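Local coordinates for helix-turn-helix transcriptional regulator (Pseudomonas aeruginosa, PDB 5XHX), which probably binds DNA as a LuxR-family transcriptional regulator, the chain here being its N-terminal ligand-binding domain without the DNA-binding helix-turn-helix part, at residues A[39-44]-A[153-158]; A[84-89]-A[100-105]; A[125-130]-A[149-154]; A[129-134]-A[141-146]. One frame throughout, in Å; residues are numbered along the deposited sequence.

Contact 1: residues A[39-44]-A[153-158]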
# COMPACT_ATOMS: atom_id res chain seq x y z
N PHE A 39 4.02 -16.55 7.46
CA PHE A 39 3.05 -17.61 7.19
C PHE A 39 3.68 -18.87 6.61
O PHE A 39 2.97 -19.88 6.47
CB PHE A 39 1.98 -17.11 6.20
CG PHE A 39 1.39 -15.76 6.54
CD1 PHE A 39 0.22 -15.67 7.29
CD2 PHE A 39 2.00 -14.59 6.11
CE1 PHE A 39 -0.33 -14.43 7.60
CE2 PHE A 39 1.45 -13.34 6.42
CZ PHE A 39 0.29 -13.26 7.17
N ALA A 40 4.96 -18.86 6.26
CA ALA A 40 5.53 -19.95 5.48
C ALA A 40 7.04 -19.95 5.68
O ALA A 40 7.62 -18.93 6.06
CB ALA A 40 5.17 -19.80 3.99
N PRO A 41 7.74 -21.14 5.38
CA PRO A 41 9.21 -21.22 5.53
C PRO A 41 9.96 -20.61 4.34
O PRO A 41 10.60 -21.29 3.54
CB PRO A 41 9.45 -22.72 5.65
CG PRO A 41 8.38 -23.32 4.81
CD PRO A 41 7.16 -22.46 5.06
N VAL A 42 9.90 -19.29 4.24
CA VAL A 42 10.67 -18.55 3.24
C VAL A 42 12.11 -18.46 3.72
O VAL A 42 12.42 -17.77 4.69
CB VAL A 42 10.07 -17.16 3.00
CG1 VAL A 42 10.95 -16.37 2.03
CG2 VAL A 42 8.61 -17.27 2.52
N ASP A 43 13.02 -19.16 3.03
CA ASP A 43 14.43 -19.14 3.39
C ASP A 43 15.27 -18.26 2.48
O ASP A 43 16.38 -17.88 2.85
CB ASP A 43 15.00 -20.55 3.36
CG ASP A 43 14.35 -21.45 4.38
OD1 ASP A 43 14.08 -20.97 5.50
OD2 ASP A 43 14.09 -22.63 4.06
N ASN A 44 14.78 -17.95 1.28
CA ASN A 44 15.47 -17.06 0.36
C ASN A 44 14.40 -16.38 -0.48
O ASN A 44 13.24 -16.79 -0.49
CB ASN A 44 16.50 -17.83 -0.49
CG ASN A 44 17.72 -16.97 -0.86
OD1 ASN A 44 17.61 -15.77 -1.11
ND2 ASN A 44 18.90 -17.61 -0.92
N ALA A 153 0.27 -27.59 0.93
CA ALA A 153 -1.00 -27.06 0.44
C ALA A 153 -1.48 -25.90 1.29
O ALA A 153 -2.02 -24.92 0.77
CB ALA A 153 -2.05 -28.17 0.39
N GLU A 154 -1.28 -25.99 2.61
CA GLU A 154 -1.70 -24.93 3.50
C GLU A 154 -0.95 -23.63 3.22
O GLU A 154 -1.53 -22.54 3.29
CB GLU A 154 -1.49 -25.36 4.96
CG GLU A 154 -1.94 -24.35 5.98
CD GLU A 154 -1.76 -24.87 7.40
OE1 GLU A 154 -1.75 -26.11 7.59
OE2 GLU A 154 -1.63 -24.04 8.32
N GLN A 155 0.34 -23.72 2.92
CA GLN A 155 1.10 -22.53 2.54
C GLN A 155 0.64 -21.97 1.20
O GLN A 155 0.48 -20.75 1.05
CB GLN A 155 2.60 -22.86 2.51
CG GLN A 155 3.25 -23.07 3.88
CD GLN A 155 2.86 -24.40 4.51
OE1 GLN A 155 2.80 -25.43 3.84
NE2 GLN A 155 2.56 -24.36 5.80
N ILE A 156 0.44 -22.84 0.20
CA ILE A 156 -0.06 -22.36 -1.09
C ILE A 156 -1.41 -21.67 -0.92
O ILE A 156 -1.66 -20.60 -1.46
CB ILE A 156 -0.16 -23.51 -2.11
CG1 ILE A 156 1.20 -24.20 -2.31
CG2 ILE A 156 -0.71 -22.98 -3.43
CD1 ILE A 156 2.29 -23.28 -2.75
N ALA A 157 -2.30 -22.30 -0.13
CA ALA A 157 -3.59 -21.69 0.17
C ALA A 157 -3.42 -20.29 0.76
O ALA A 157 -4.08 -19.34 0.33
CB ALA A 157 -4.36 -22.60 1.14
N LEU A 158 -2.52 -20.15 1.73
CA LEU A 158 -2.24 -18.83 2.30
C LEU A 158 -1.75 -17.84 1.25
O LEU A 158 -2.21 -16.69 1.19
CB LEU A 158 -1.19 -18.95 3.41
CG LEU A 158 -1.72 -18.90 4.84
CD1 LEU A 158 -2.12 -17.46 5.16
CD2 LEU A 158 -2.91 -19.84 5.00
O HOH W 1 1.77 -21.90 7.25
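F39 and Q155 both turn CG anti to their own carbonyl carbon (chi1 -48° and -72°), F39 reaching L158 and Q155 lying against F39 O and the side chains of A40 and P41. The F39 ring crosses the L158 side chain at about a right angle. The touch falls on one flank of the ring, where F39 CD1 stands 3.6 Å from L158 CD1; the methyl comes in obliquely, and F39 CG lies a little farther from it. One turn earlier on the helix, Q155 offers its aliphatic part. Its CG packs 3.8 Å from A40 CB and 4.1 Å from P41 CD, the Q155 and P41 side chains crossing at about a right angle.

Beyond CG the glutamine chain bends (chi2 73°), and its amide serves two purposes. OE1 accepts from the backbone N of G152, the residue in the N-cap position of the helix, while NE2 donates to a water at 3.0 Å. That water in turn donates to F39 O, so loop and helix share a polar link although no direct hydrogen bond joins them. The amide is thus engaged at both its oxygen and its nitrogen.

Farther along the loop, P41 is the centre of an inverse gamma turn, closed by a weak bond from V42 N to A40 O, and P41 O accepts from S147 OG. The contact is surface packing: the connection between helix 28-36 and strand 44-50 lies against the first turns of helix 153-173, and leads into a classic beta bulge in which D43 and N44 both face G146.

Contact 2: residues A[84-89]-A[100-105]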
# COMPACT_ATOMS: atom_id res chain seq x y z
N GLN A 84 16.82 -21.54 -18.56
CA GLN A 84 16.43 -22.86 -18.05
C GLN A 84 15.63 -22.76 -16.75
O GLN A 84 15.29 -23.80 -16.16
CB GLN A 84 17.69 -23.71 -17.80
CG GLN A 84 18.62 -23.87 -19.05
CD GLN A 84 20.08 -24.18 -18.68
OE1 GLN A 84 20.35 -24.79 -17.64
NE2 GLN A 84 21.01 -23.79 -19.55
N ASP A 85 15.36 -21.55 -16.28
CA ASP A 85 14.59 -21.39 -15.05
C ASP A 85 13.13 -21.63 -15.38
O ASP A 85 12.54 -20.85 -16.14
CB ASP A 85 14.82 -20.01 -14.46
CG ASP A 85 14.07 -19.78 -13.13
OD1 ASP A 85 13.20 -20.59 -12.77
OD2 ASP A 85 14.34 -18.74 -12.49
N PRO A 86 12.51 -22.68 -14.83
CA PRO A 86 11.08 -22.91 -15.11
C PRO A 86 10.20 -21.70 -14.81
O PRO A 86 9.16 -21.51 -15.45
CB PRO A 86 10.73 -24.11 -14.22
CG PRO A 86 11.85 -24.25 -13.24
CD PRO A 86 13.08 -23.66 -13.89
N PHE A 87 10.63 -20.83 -13.89
CA PHE A 87 9.82 -19.65 -13.58
C PHE A 87 9.96 -18.57 -14.65
O PHE A 87 9.02 -17.78 -14.84
CB PHE A 87 10.19 -19.12 -12.20
CG PHE A 87 9.65 -19.97 -11.08
CD1 PHE A 87 8.34 -19.81 -10.66
CD2 PHE A 87 10.43 -20.96 -10.49
CE1 PHE A 87 7.82 -20.60 -9.64
CE2 PHE A 87 9.90 -21.77 -9.46
CZ PHE A 87 8.60 -21.58 -9.05
N TYR A 88 11.09 -18.52 -15.36
CA TYR A 88 11.15 -17.63 -16.52
C TYR A 88 10.24 -18.15 -17.63
O TYR A 88 9.50 -17.38 -18.25
CB TYR A 88 12.57 -17.50 -17.05
CG TYR A 88 12.58 -16.98 -18.48
CD1 TYR A 88 12.28 -15.64 -18.75
CD2 TYR A 88 12.82 -17.82 -19.55
CE1 TYR A 88 12.28 -15.15 -20.05
CE2 TYR A 88 12.81 -17.34 -20.88
CZ TYR A 88 12.53 -15.99 -21.11
OH TYR A 88 12.51 -15.47 -22.37
N GLN A 89 10.28 -19.45 -17.90
CA GLN A 89 9.50 -20.00 -18.99
C GLN A 89 7.99 -19.82 -18.76
O GLN A 89 7.24 -19.52 -19.69
CB GLN A 89 9.85 -21.48 -19.20
CG GLN A 89 11.28 -21.72 -19.76
CD GLN A 89 11.51 -21.17 -21.19
OE1 GLN A 89 10.55 -20.91 -21.94
NE2 GLN A 89 12.78 -21.02 -21.58
N PHE A 100 2.71 -19.30 -8.82
CA PHE A 100 3.21 -20.55 -9.37
C PHE A 100 4.05 -21.29 -8.33
O PHE A 100 4.85 -20.69 -7.63
CB PHE A 100 4.01 -20.28 -10.66
CG PHE A 100 3.16 -19.73 -11.79
CD1 PHE A 100 2.36 -20.58 -12.55
CD2 PHE A 100 3.13 -18.38 -12.06
CE1 PHE A 100 1.56 -20.07 -13.58
CE2 PHE A 100 2.33 -17.87 -13.08
CZ PHE A 100 1.56 -18.71 -13.85
N HIS A 101 3.85 -22.61 -8.27
CA HIS A 101 4.58 -23.52 -7.39
C HIS A 101 5.45 -24.42 -8.25
O HIS A 101 4.98 -24.99 -9.24
CB HIS A 101 3.60 -24.34 -6.55
CG HIS A 101 4.24 -25.11 -5.43
ND1 HIS A 101 3.59 -26.12 -4.75
CD2 HIS A 101 5.46 -25.00 -4.85
CE1 HIS A 101 4.39 -26.61 -3.82
NE2 HIS A 101 5.53 -25.95 -3.86
N LEU A 102 6.72 -24.56 -7.86
CA LEU A 102 7.74 -25.26 -8.65
C LEU A 102 7.25 -26.56 -9.28
O LEU A 102 7.33 -26.74 -10.51
CB LEU A 102 8.96 -25.53 -7.76
CG LEU A 102 10.07 -26.32 -8.46
CD1 LEU A 102 10.69 -25.46 -9.60
CD2 LEU A 102 11.13 -26.75 -7.47
N ALA A 103 6.72 -27.48 -8.46
CA ALA A 103 6.33 -28.80 -8.95
C ALA A 103 5.31 -28.75 -10.08
O ALA A 103 5.29 -29.64 -10.93
CB ALA A 103 5.77 -29.65 -7.81
N ASP A 104 4.48 -27.70 -10.14
CA ASP A 104 3.46 -27.61 -11.18
C ASP A 104 4.00 -27.15 -12.54
O ASP A 104 3.27 -27.27 -13.54
CB ASP A 104 2.35 -26.64 -10.74
CG ASP A 104 1.55 -27.15 -9.53
OD1 ASP A 104 1.44 -28.38 -9.35
OD2 ASP A 104 1.03 -26.31 -8.76
N ILE A 105 5.23 -26.64 -12.63
CA ILE A 105 5.69 -25.94 -13.83
C ILE A 105 6.98 -26.50 -14.41
O ILE A 105 7.47 -25.97 -15.41
CB ILE A 105 5.85 -24.43 -13.57
CG1 ILE A 105 7.05 -24.19 -12.63
CG2 ILE A 105 4.55 -23.83 -13.03
CD1 ILE A 105 7.42 -22.72 -12.47
O HOH W 2 7.78 -23.60 -16.93
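F87 meets I105 through a CH-pi contact: I105 CD1 sits 3.5 Å from the centroid of the F87 ring, only 12° off its normal. I105 gets there with CG1 between the backbone N and the carbonyl carbon (chi1 70°), the crowded position, and with CD1 extended beyond it (chi2 172°). The same CG1-CD1 arm also lies against P86 CB. F87 turns its CG anti to the carbonyl carbon, and the ring crosses both I105 and L102 at about a right angle. In its plane, the ring edge meets F100 O, 3.6 Å from F87 CE1. L102 CD1 touches both F87 and P86, lying 3.8 Å from F87 CE2 and 4.0 Å from P86 CG.

No direct hydrogen bond crosses, but one water donates to both P86 O and I105 O. D85, the N-cap of helix 86-92, accepts from F87 N through OD1 at 2.8 Å, the donor standing above the carboxylate plane; its OD2 is hydrogen-bonded to Y77 OH.

The first turn of helix 86-92 therefore packs on the end of edge strand 98-101 and the short 102-105 turn, with strand 127-134 beside F87 and helix 114-123 beside P86 and L102.

Contact 3: residues A[125-130]-A[149-154]; sequences VTDEVQ and SRFGAE
A classic beta bulge opens strand 127-134, T126 and D127 both facing S147, and here the strand meets the loop that carries the chain from the beta hairpin into helix 153-173. T126 and D127 pack on the backbone of S149, with T126 CG2 3.5 Å and D127 CB 3.3 Å from S149 O.

The D127 carboxylate makes the main polar tie. Chi1 of -156° sets CG anti to the backbone N, and from there OD2 accepts from F151 N at 2.9 Å, the N-H...O angle being 158°. The donor comes on the anti side and close to the carboxylate plane. H101 NE2 also bonds to OD2, so this oxygen joins the edge strand 98-101 to the loop. OD1 accepts a weak bond from E128 N, which may further restrain the carboxylate. These partners would be expected to stabilise its negative charge in a buried position.

F151 lies obliquely to D127, carboxylate and ring planes 44° apart. On the apolar side of the contact the ring edge meets E128 CA, which lies near the ring plane, 4.0 Å from F151 CE2. I156 of the helix packs on both F151 and V129. Between the last two, the closest approach is from V129 CG1, 3.8 Å from F151 CD2.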
# COMPACT_ATOMS: atom_id res chain seq x y z
N VAL A 125 17.45 -24.12 -3.33
CA VAL A 125 17.73 -25.29 -2.50
C VAL A 125 16.67 -26.37 -2.69
O VAL A 125 16.97 -27.43 -3.24
CB VAL A 125 17.91 -24.93 -1.01
CG1 VAL A 125 18.33 -26.17 -0.22
CG2 VAL A 125 18.94 -23.82 -0.85
N THR A 126 15.43 -26.13 -2.24
CA THR A 126 14.45 -27.22 -2.32
C THR A 126 13.16 -26.88 -3.06
O THR A 126 12.81 -27.58 -4.03
CB THR A 126 14.11 -27.73 -0.92
OG1 THR A 126 15.28 -28.30 -0.32
CG2 THR A 126 13.03 -28.79 -0.99
N ASP A 127 12.41 -25.87 -2.61
CA ASP A 127 11.12 -25.55 -3.21
C ASP A 127 11.04 -24.06 -3.50
O ASP A 127 11.80 -23.26 -2.96
CB ASP A 127 9.95 -25.97 -2.29
CG ASP A 127 8.64 -26.19 -3.05
OD1 ASP A 127 8.61 -26.08 -4.31
OD2 ASP A 127 7.64 -26.50 -2.39
N GLU A 128 10.11 -23.69 -4.37
CA GLU A 128 9.99 -22.30 -4.78
C GLU A 128 8.54 -21.99 -5.12
O GLU A 128 7.84 -22.83 -5.70
CB GLU A 128 10.88 -22.00 -6.00
CG GLU A 128 11.14 -20.52 -6.22
CD GLU A 128 12.03 -20.24 -7.44
OE1 GLU A 128 12.06 -19.07 -7.91
OE2 GLU A 128 12.66 -21.19 -7.94
N VAL A 129 8.11 -20.77 -4.79
CA VAL A 129 6.90 -20.21 -5.37
C VAL A 129 7.26 -18.84 -5.90
O VAL A 129 8.24 -18.23 -5.50
CB VAL A 129 5.71 -20.09 -4.39
CG1 VAL A 129 5.34 -21.44 -3.82
CG2 VAL A 129 6.05 -19.08 -3.27
N GLN A 130 6.41 -18.34 -6.79
CA GLN A 130 6.63 -17.02 -7.37
C GLN A 130 5.29 -16.35 -7.61
O GLN A 130 4.39 -16.96 -8.19
CB GLN A 130 7.41 -17.17 -8.68
CG GLN A 130 7.98 -15.92 -9.26
CD GLN A 130 8.83 -16.22 -10.48
OE1 GLN A 130 10.05 -16.36 -10.38
NE2 GLN A 130 8.18 -16.38 -11.61
N SER A 149 12.86 -26.34 2.74
CA SER A 149 11.87 -27.40 2.84
C SER A 149 10.81 -27.22 1.74
O SER A 149 11.05 -26.52 0.74
CB SER A 149 11.27 -27.44 4.25
OG SER A 149 11.15 -26.13 4.79
N ARG A 150 9.66 -27.86 1.89
CA ARG A 150 8.61 -27.81 0.89
C ARG A 150 7.49 -26.87 1.34
O ARG A 150 7.17 -26.79 2.53
CB ARG A 150 8.04 -29.20 0.61
CG ARG A 150 9.02 -30.11 -0.12
CD ARG A 150 8.66 -31.59 0.01
NE ARG A 150 8.73 -32.07 1.39
CZ ARG A 150 9.83 -32.09 2.15
NH1 ARG A 150 11.00 -31.68 1.66
NH2 ARG A 150 9.76 -32.54 3.39
N PHE A 151 6.92 -26.15 0.38
CA PHE A 151 5.69 -25.42 0.61
C PHE A 151 4.53 -26.39 0.44
O PHE A 151 4.37 -26.97 -0.63
CB PHE A 151 5.54 -24.25 -0.37
CG PHE A 151 6.58 -23.18 -0.20
CD1 PHE A 151 6.59 -22.36 0.92
CD2 PHE A 151 7.54 -22.97 -1.18
CE1 PHE A 151 7.53 -21.37 1.06
CE2 PHE A 151 8.48 -21.97 -1.05
CZ PHE A 151 8.48 -21.16 0.07
N GLY A 152 3.75 -26.59 1.51
CA GLY A 152 2.62 -27.50 1.46
C GLY A 152 1.34 -26.80 1.04
O GLY A 152 1.30 -25.59 0.83
N ALA A 153 0.27 -27.59 0.93
CA ALA A 153 -1.00 -27.06 0.44
C ALA A 153 -1.48 -25.90 1.29
O ALA A 153 -2.02 -24.92 0.77
CB ALA A 153 -2.05 -28.17 0.39
N GLU A 154 -1.28 -25.99 2.61
CA GLU A 154 -1.70 -24.93 3.50
C GLU A 154 -0.95 -23.63 3.22
O GLU A 154 -1.53 -22.54 3.29
CB GLU A 154 -1.49 -25.36 4.96
CG GLU A 154 -1.94 -24.35 5.98
CD GLU A 154 -1.76 -24.87 7.40
OE1 GLU A 154 -1.75 -26.11 7.59
OE2 GLU A 154 -1.63 -24.04 8.32

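Contact 4: residues A[129-134]-A[141-146]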
# COMPACT_ATOMS: atom_id res chain seq x y z
N VAL A 129 8.11 -20.77 -4.79
CA VAL A 129 6.90 -20.21 -5.37
C VAL A 129 7.26 -18.84 -5.90
O VAL A 129 8.24 -18.23 -5.50
CB VAL A 129 5.71 -20.09 -4.39
CG1 VAL A 129 5.34 -21.44 -3.82
CG2 VAL A 129 6.05 -19.08 -3.27
N GLN A 130 6.41 -18.34 -6.79
CA GLN A 130 6.63 -17.02 -7.37
C GLN A 130 5.29 -16.35 -7.61
O GLN A 130 4.39 -16.96 -8.19
CB GLN A 130 7.41 -17.17 -8.68
CG GLN A 130 7.98 -15.92 -9.26
CD GLN A 130 8.83 -16.22 -10.48
OE1 GLN A 130 10.05 -16.36 -10.38
NE2 GLN A 130 8.18 -16.38 -11.61
N TYR A 131 5.18 -15.09 -7.21
CA TYR A 131 4.12 -14.21 -7.70
C TYR A 131 4.57 -13.55 -9.00
O TYR A 131 5.64 -12.92 -9.02
CB TYR A 131 3.78 -13.13 -6.68
CG TYR A 131 3.07 -13.60 -5.41
CD1 TYR A 131 1.68 -13.71 -5.36
CD2 TYR A 131 3.80 -13.89 -4.27
CE1 TYR A 131 1.04 -14.11 -4.18
CE2 TYR A 131 3.18 -14.28 -3.10
CZ TYR A 131 1.81 -14.39 -3.06
OH TYR A 131 1.21 -14.78 -1.89
N ASN A 132 3.77 -13.68 -10.06
CA ASN A 132 4.05 -13.11 -11.38
C ASN A 132 3.07 -11.99 -11.67
O ASN A 132 1.86 -12.23 -11.69
CB ASN A 132 3.90 -14.15 -12.50
CG ASN A 132 5.05 -15.09 -12.58
OD1 ASN A 132 5.70 -15.37 -11.59
ND2 ASN A 132 5.32 -15.58 -13.80
N VAL A 133 3.58 -10.80 -11.93
CA VAL A 133 2.76 -9.63 -12.21
C VAL A 133 3.15 -9.08 -13.58
O VAL A 133 4.21 -8.46 -13.72
CB VAL A 133 2.90 -8.57 -11.11
CG1 VAL A 133 2.07 -7.33 -11.45
CG2 VAL A 133 2.47 -9.18 -9.77
N PRO A 134 2.34 -9.31 -14.60
CA PRO A 134 2.60 -8.69 -15.91
C PRO A 134 2.66 -7.18 -15.79
O PRO A 134 1.82 -6.55 -15.13
CB PRO A 134 1.41 -9.15 -16.77
CG PRO A 134 0.93 -10.42 -16.12
CD PRO A 134 1.21 -10.26 -14.65
N LEU A 141 6.91 -8.74 -13.68
CA LEU A 141 7.52 -8.56 -12.37
C LEU A 141 7.27 -9.79 -11.51
O LEU A 141 6.13 -10.25 -11.37
CB LEU A 141 6.96 -7.31 -11.69
CG LEU A 141 7.31 -7.06 -10.22
CD1 LEU A 141 8.82 -6.84 -10.05
CD2 LEU A 141 6.57 -5.84 -9.69
N CYS A 142 8.33 -10.33 -10.91
CA CYS A 142 8.21 -11.60 -10.19
C CYS A 142 8.83 -11.49 -8.82
O CYS A 142 9.91 -10.91 -8.65
CB CYS A 142 8.87 -12.74 -10.96
SG CYS A 142 8.16 -13.01 -12.58
N LEU A 143 8.14 -12.06 -7.84
CA LEU A 143 8.68 -12.20 -6.50
C LEU A 143 8.82 -13.69 -6.26
O LEU A 143 7.82 -14.41 -6.15
CB LEU A 143 7.77 -11.55 -5.44
CG LEU A 143 8.20 -11.92 -4.01
CD1 LEU A 143 9.62 -11.40 -3.70
CD2 LEU A 143 7.18 -11.39 -3.01
N SER A 144 10.06 -14.16 -6.21
CA SER A 144 10.35 -15.56 -5.96
C SER A 144 10.58 -15.75 -4.47
O SER A 144 11.29 -14.96 -3.84
CB SER A 144 11.60 -16.00 -6.73
OG SER A 144 12.25 -17.05 -6.03
N LEU A 145 9.96 -16.77 -3.90
CA LEU A 145 10.16 -17.14 -2.50
C LEU A 145 10.64 -18.58 -2.49
O LEU A 145 9.93 -19.47 -2.97
CB LEU A 145 8.87 -17.00 -1.68
CG LEU A 145 8.11 -15.68 -1.76
CD1 LEU A 145 6.76 -15.82 -1.04
CD2 LEU A 145 8.91 -14.54 -1.18
N GLY A 146 11.85 -18.80 -1.98
CA GLY A 146 12.40 -20.14 -1.96
C GLY A 146 12.41 -20.74 -0.57
O GLY A 146 12.39 -20.00 0.42
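Q130 reaches across to C142 and S144 on one face of the hairpin. Its CB lies 3.8 Å from L143 O. The next atom, CG, anti to the backbone N (chi1 -168°), meets the same oxygen and C142 CB. CD rests 3.5 Å from C142 CB, and from there the amide divides: OE1 faces C142 CB and S144 CB, while NE2 lies 3.5 Å from C142 SG and donates to N132 OD1 at 2.7 Å. This bond along one strand ties the glutamine amide to the asparagine two residues on, with C142 beside both. S144 OG bonds to E128 OE1, so this buried face carries several polar groups with partners.

The other face is mainly apolar. V129 CG2 touches L145 CB at 3.8 Å, and the Y131 ring has L145 CD1 near its plane, at its edge, 4.4 Å from CE2. Y131 OH bonds to F159 O of helix 153-173, while W29, L32 and L36 of helix 28-36 pack against this face.

Six backbone hydrogen bonds hold the strands together, in reciprocal pairs V129-L145, Y131-L143 and V133-L141; Q130-S144 and N132-C142 are the non-hydrogen-bonded pairs between them. The strand directions are 171° apart, a regular antiparallel beta hairpin, which supplies the central strand, 140-147, and its neighbour 127-134 to the five-stranded sheet with helices on both faces, an alpha-beta-alpha sandwich as in LuxR-type ligand-binding domains.

Overall arrangement
The four contacts gather round the five-stranded antiparallel sheet. Contact 4, about 4 Å from the centre of the chain, is the hairpin; contact 3 continues its strand 127-134 to the loop before helix 153-173, sharing V129 and Q130. Contacts 1 and 3 have centres about 7 Å apart and share A153 and E154, while P41 and A40 of contact 1 pack on S149 and F151. Contact 1 also joins the hairpin through backbone bonds of D43 and N44 to G146. Contact 2 packs helix 86-92 on the edge strand 98-101, with F87 against E128 and Q130; its centre is about 10 Å from that of contact 4. Contacts 1 and 2 lie about 17 Å apart, yet I156 touches H101.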